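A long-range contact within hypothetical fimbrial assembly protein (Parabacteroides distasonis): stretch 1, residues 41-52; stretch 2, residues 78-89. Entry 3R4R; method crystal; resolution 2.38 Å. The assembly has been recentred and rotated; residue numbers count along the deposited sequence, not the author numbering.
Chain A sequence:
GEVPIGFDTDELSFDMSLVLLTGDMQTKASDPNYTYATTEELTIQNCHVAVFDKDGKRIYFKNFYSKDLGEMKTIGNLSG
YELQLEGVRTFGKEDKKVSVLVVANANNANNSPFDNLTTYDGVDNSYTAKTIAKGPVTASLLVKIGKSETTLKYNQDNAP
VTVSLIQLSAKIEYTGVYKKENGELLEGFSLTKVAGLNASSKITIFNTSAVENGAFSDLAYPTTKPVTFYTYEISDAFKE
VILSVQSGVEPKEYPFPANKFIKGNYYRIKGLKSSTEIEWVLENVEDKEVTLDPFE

Stretch 1 41-52: ELTIQNCHVAVF
Stretch 2, residues 78-89: LSGYELQLEGVR

The apolar centre of this contact lies where Val 49 and Val 51 meet Leu 85. Val 51 CG2 stands 3.7 Å from Leu 85 CD2, and Val 49 CG1 comes within 3.9 Å of that same atom, Leu 85 CD2. These are van der Waals separations, with one leucine methyl serving two valines spaced two residues apart. That spacing follows from extended backbone: Val 49 and Val 51 have phi/psi of -117/128 and -118/129, so both CA-to-CB bonds point toward the other stretch, while that of Ala 50 between them points away. Both valines are t in chi1 (173° and 177°). Leu 85, at -98/98, takes m in chi1 (-74°) and p in chi2 (55°).

The strand through Cys 47 to Phe 52 and the strand 78-89 have a closest axial approach of 9.7 Å and an angle of 30° between their N-to-C directions. They therefore run roughly parallel, with a signed crossing angle of -30°. At this distance the strands pack through side chains, and no backbone-to-backbone hydrogen bond joins the two stretches. The register pairs Val 49 CA with Leu 85 CA at 8.6 Å, and Val 51 CA with Val 88 CA at 8.3 Å. The step from 85 to 88 spans Gly 87, whose phi/psi of 63/49 departs from the extended conformation; the positive phi favours glycine. Beyond it, Val 88 (-80/116, chi1 t) makes a looser contact, its CG1 lying 4.4 Å from Val 51 CG1.

Toward the N-terminal ends, Leu 83 (-136/152; m, t) places CD1 3.7 Å from Cys 47 SG and 4.4 Å from Val 49 CG2. Cys 47 is strongly extended at -156/162, with chi1 p at 65°.

Next comes Tyr 81 (-125/149, chi1 m, chi2 86°), which has the largest covered area in the contact, 79 Å². Its CD1 approaches Ile 44 CD1 at 3.9 Å; Ile 44, at -119/117, is m, t, and the two CA atoms, Ile 44 CA and Tyr 81 CA, are 8.4 Å apart.

The polar edge begins at the hydroxyl. Ile 44 N donates a weak hydrogen bond to Tyr 81 OH: the N-H...O angle of 170° is nearly linear, but the 3.3 Å between Ile 44 N and Tyr 81 OH is long. Leu 42 O lies near the ring plane at its edge, 3.9 Å from Tyr 81 CE1. Farther out, Leu 42 (-95/-9; m, t) brings CD1 to 4.2 Å from Ser 79 OG, a hydroxyl hydrogen-bonded elsewhere in the structure.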

# COMPACT_ATOMS: atom_id res chain seq x y z
N GLU A 41 10.48 -2.17 -2.74
CA GLU A 41 9.04 -2.20 -2.48
C GLU A 41 8.71 -2.63 -1.03
O GLU A 41 7.61 -2.35 -0.55
CB GLU A 41 8.35 -3.13 -3.46
CG GLU A 41 8.46 -2.60 -4.89
CD GLU A 41 7.88 -3.45 -5.99
OE1 GLU A 41 7.79 -4.69 -5.81
OE2 GLU A 41 7.55 -2.89 -7.06
N LEU A 42 9.66 -3.25 -0.33
CA LEU A 42 9.51 -3.69 1.06
C LEU A 42 10.07 -2.66 2.02
O LEU A 42 9.90 -2.80 3.24
CB LEU A 42 10.22 -5.04 1.30
CG LEU A 42 9.62 -6.29 0.67
CD1 LEU A 42 10.63 -7.45 0.67
CD2 LEU A 42 8.32 -6.69 1.35
N THR A 43 10.77 -1.64 1.50
CA THR A 43 11.45 -0.61 2.30
C THR A 43 10.46 0.33 2.95
O THR A 43 9.50 0.79 2.32
CB THR A 43 12.44 0.20 1.43
OG1 THR A 43 13.42 -0.70 0.96
CG2 THR A 43 13.17 1.30 2.20
N ILE A 44 10.75 0.65 4.21
CA ILE A 44 10.08 1.64 5.02
C ILE A 44 11.15 2.67 5.38
O ILE A 44 12.15 2.31 6.02
CB ILE A 44 9.35 1.02 6.23
CG1 ILE A 44 8.29 0.03 5.77
CG2 ILE A 44 8.75 2.13 7.14
CD1 ILE A 44 7.67 -0.76 6.89
N GLN A 45 10.97 3.93 4.93
CA GLN A 45 11.91 5.01 5.19
C GLN A 45 11.46 5.83 6.38
O GLN A 45 12.29 6.46 7.02
CB GLN A 45 12.07 5.90 3.95
CG GLN A 45 12.67 5.19 2.75
CD GLN A 45 13.01 6.14 1.63
OE1 GLN A 45 13.75 7.11 1.80
NE2 GLN A 45 12.56 5.83 0.43
N ASN A 46 10.16 5.80 6.70
CA ASN A 46 9.53 6.54 7.79
C ASN A 46 8.15 5.96 8.10
O ASN A 46 7.56 5.31 7.24
CB ASN A 46 9.42 8.04 7.43
CG ASN A 46 8.54 8.35 6.24
OD1 ASN A 46 7.31 8.21 6.28
ND2 ASN A 46 9.12 8.88 5.19
N CYS A 47 7.62 6.20 9.28
CA CYS A 47 6.28 5.74 9.64
C CYS A 47 5.71 6.61 10.76
O CYS A 47 6.43 7.30 11.47
CB CYS A 47 6.25 4.26 10.03
SG CYS A 47 7.18 3.84 11.53
N HIS A 48 4.39 6.53 10.89
CA HIS A 48 3.55 7.12 11.90
C HIS A 48 2.90 5.99 12.67
O HIS A 48 2.28 5.12 12.06
CB HIS A 48 2.52 8.10 11.28
CG HIS A 48 1.50 8.61 12.26
ND1 HIS A 48 1.77 9.69 13.08
CD2 HIS A 48 0.25 8.18 12.51
CE1 HIS A 48 0.67 9.87 13.80
NE2 HIS A 48 -0.25 8.98 13.50
N VAL A 49 3.10 5.96 13.99
CA VAL A 49 2.50 4.93 14.83
C VAL A 49 1.55 5.63 15.79
O VAL A 49 1.90 6.63 16.41
CB VAL A 49 3.59 4.07 15.56
CG1 VAL A 49 2.97 3.12 16.58
CG2 VAL A 49 4.44 3.31 14.55
N ALA A 50 0.32 5.14 15.84
CA ALA A 50 -0.72 5.68 16.68
C ALA A 50 -1.26 4.59 17.60
O ALA A 50 -1.44 3.47 17.15
CB ALA A 50 -1.84 6.27 15.82
N VAL A 51 -1.48 4.92 18.89
CA VAL A 51 -2.02 4.00 19.90
C VAL A 51 -3.36 4.58 20.40
O VAL A 51 -3.41 5.76 20.77
CB VAL A 51 -1.03 3.71 21.07
CG1 VAL A 51 -1.66 2.81 22.13
CG2 VAL A 51 0.27 3.08 20.56
N PHE A 52 -4.41 3.76 20.39
CA PHE A 52 -5.77 4.17 20.76
C PHE A 52 -6.33 3.35 21.89
O PHE A 52 -6.04 2.15 21.95
CB PHE A 52 -6.73 4.04 19.56
CG PHE A 52 -6.32 4.75 18.31
CD1 PHE A 52 -6.71 6.06 18.06
CD2 PHE A 52 -5.57 4.09 17.33
CE1 PHE A 52 -6.33 6.71 16.89
CE2 PHE A 52 -5.19 4.74 16.16
CZ PHE A 52 -5.57 6.04 15.95
N LEU A 78 10.46 -14.51 5.79
CA LEU A 78 9.90 -13.39 6.55
C LEU A 78 10.84 -12.16 6.52
O LEU A 78 12.05 -12.30 6.37
CB LEU A 78 9.66 -13.86 8.00
CG LEU A 78 8.78 -13.02 8.91
CD1 LEU A 78 7.40 -12.77 8.29
CD2 LEU A 78 8.63 -13.69 10.26
N SER A 79 10.25 -10.95 6.63
CA SER A 79 10.99 -9.69 6.58
C SER A 79 10.24 -8.56 7.29
O SER A 79 9.02 -8.39 7.13
CB SER A 79 11.29 -9.31 5.13
OG SER A 79 10.10 -9.31 4.36
N GLY A 80 11.00 -7.77 8.03
CA GLY A 80 10.47 -6.67 8.80
C GLY A 80 11.42 -5.78 9.55
O GLY A 80 12.64 -5.87 9.42
N TYR A 81 10.80 -4.86 10.32
CA TYR A 81 11.47 -3.86 11.15
C TYR A 81 11.01 -3.96 12.58
O TYR A 81 9.87 -4.32 12.84
CB TYR A 81 11.20 -2.44 10.62
CG TYR A 81 11.73 -2.18 9.23
CD1 TYR A 81 10.98 -2.50 8.10
CD2 TYR A 81 12.92 -1.49 9.04
CE1 TYR A 81 11.45 -2.26 6.82
CE2 TYR A 81 13.38 -1.19 7.76
CZ TYR A 81 12.65 -1.58 6.65
OH TYR A 81 13.14 -1.33 5.39
N GLU A 82 11.90 -3.63 13.52
CA GLU A 82 11.62 -3.58 14.95
C GLU A 82 11.64 -2.13 15.42
O GLU A 82 12.54 -1.39 15.03
CB GLU A 82 12.62 -4.42 15.76
CG GLU A 82 12.56 -5.92 15.55
CD GLU A 82 13.37 -6.70 16.57
OE1 GLU A 82 13.59 -6.19 17.70
OE2 GLU A 82 13.68 -7.88 16.29
N LEU A 83 10.65 -1.74 16.24
CA LEU A 83 10.52 -0.40 16.81
C LEU A 83 10.17 -0.43 18.26
O LEU A 83 9.50 -1.35 18.72
CB LEU A 83 9.44 0.42 16.08
CG LEU A 83 9.67 0.83 14.64
CD1 LEU A 83 8.47 1.56 14.12
CD2 LEU A 83 10.87 1.73 14.53
N GLN A 84 10.59 0.62 18.97
CA GLN A 84 10.27 0.85 20.37
C GLN A 84 9.38 2.08 20.52
O GLN A 84 9.69 3.13 19.96
CB GLN A 84 11.55 1.02 21.20
CG GLN A 84 12.15 -0.28 21.72
CD GLN A 84 11.51 -0.73 23.02
OE1 GLN A 84 10.84 -1.76 23.09
NE2 GLN A 84 11.74 0.03 24.09
N LEU A 85 8.24 1.90 21.19
CA LEU A 85 7.32 2.95 21.62
C LEU A 85 7.62 3.27 23.06
O LEU A 85 7.21 2.49 23.91
CB LEU A 85 5.82 2.56 21.46
CG LEU A 85 5.15 2.51 20.11
CD1 LEU A 85 5.87 1.62 19.16
CD2 LEU A 85 3.79 1.96 20.25
N GLU A 86 8.40 4.33 23.34
CA GLU A 86 8.70 4.75 24.71
C GLU A 86 7.64 5.71 25.22
O GLU A 86 7.13 6.55 24.48
CB GLU A 86 10.08 5.43 24.84
CG GLU A 86 11.31 4.65 24.39
CD GLU A 86 11.68 4.73 22.92
OE1 GLU A 86 10.85 5.20 22.10
OE2 GLU A 86 12.83 4.35 22.59
N GLY A 87 7.34 5.59 26.51
CA GLY A 87 6.45 6.47 27.25
C GLY A 87 5.00 6.54 26.84
O GLY A 87 4.45 7.64 26.72
N VAL A 88 4.35 5.37 26.68
CA VAL A 88 2.91 5.32 26.42
C VAL A 88 2.24 5.51 27.79
O VAL A 88 2.47 4.69 28.69
CB VAL A 88 2.47 4.05 25.66
CG1 VAL A 88 0.96 4.04 25.43
CG2 VAL A 88 3.23 3.92 24.34
N ARG A 89 1.49 6.61 27.97
CA ARG A 89 0.90 6.93 29.26
C ARG A 89 -0.51 6.35 29.42
O ARG A 89 -1.37 6.50 28.54
CB ARG A 89 0.86 8.46 29.49
CG ARG A 89 2.24 9.11 29.48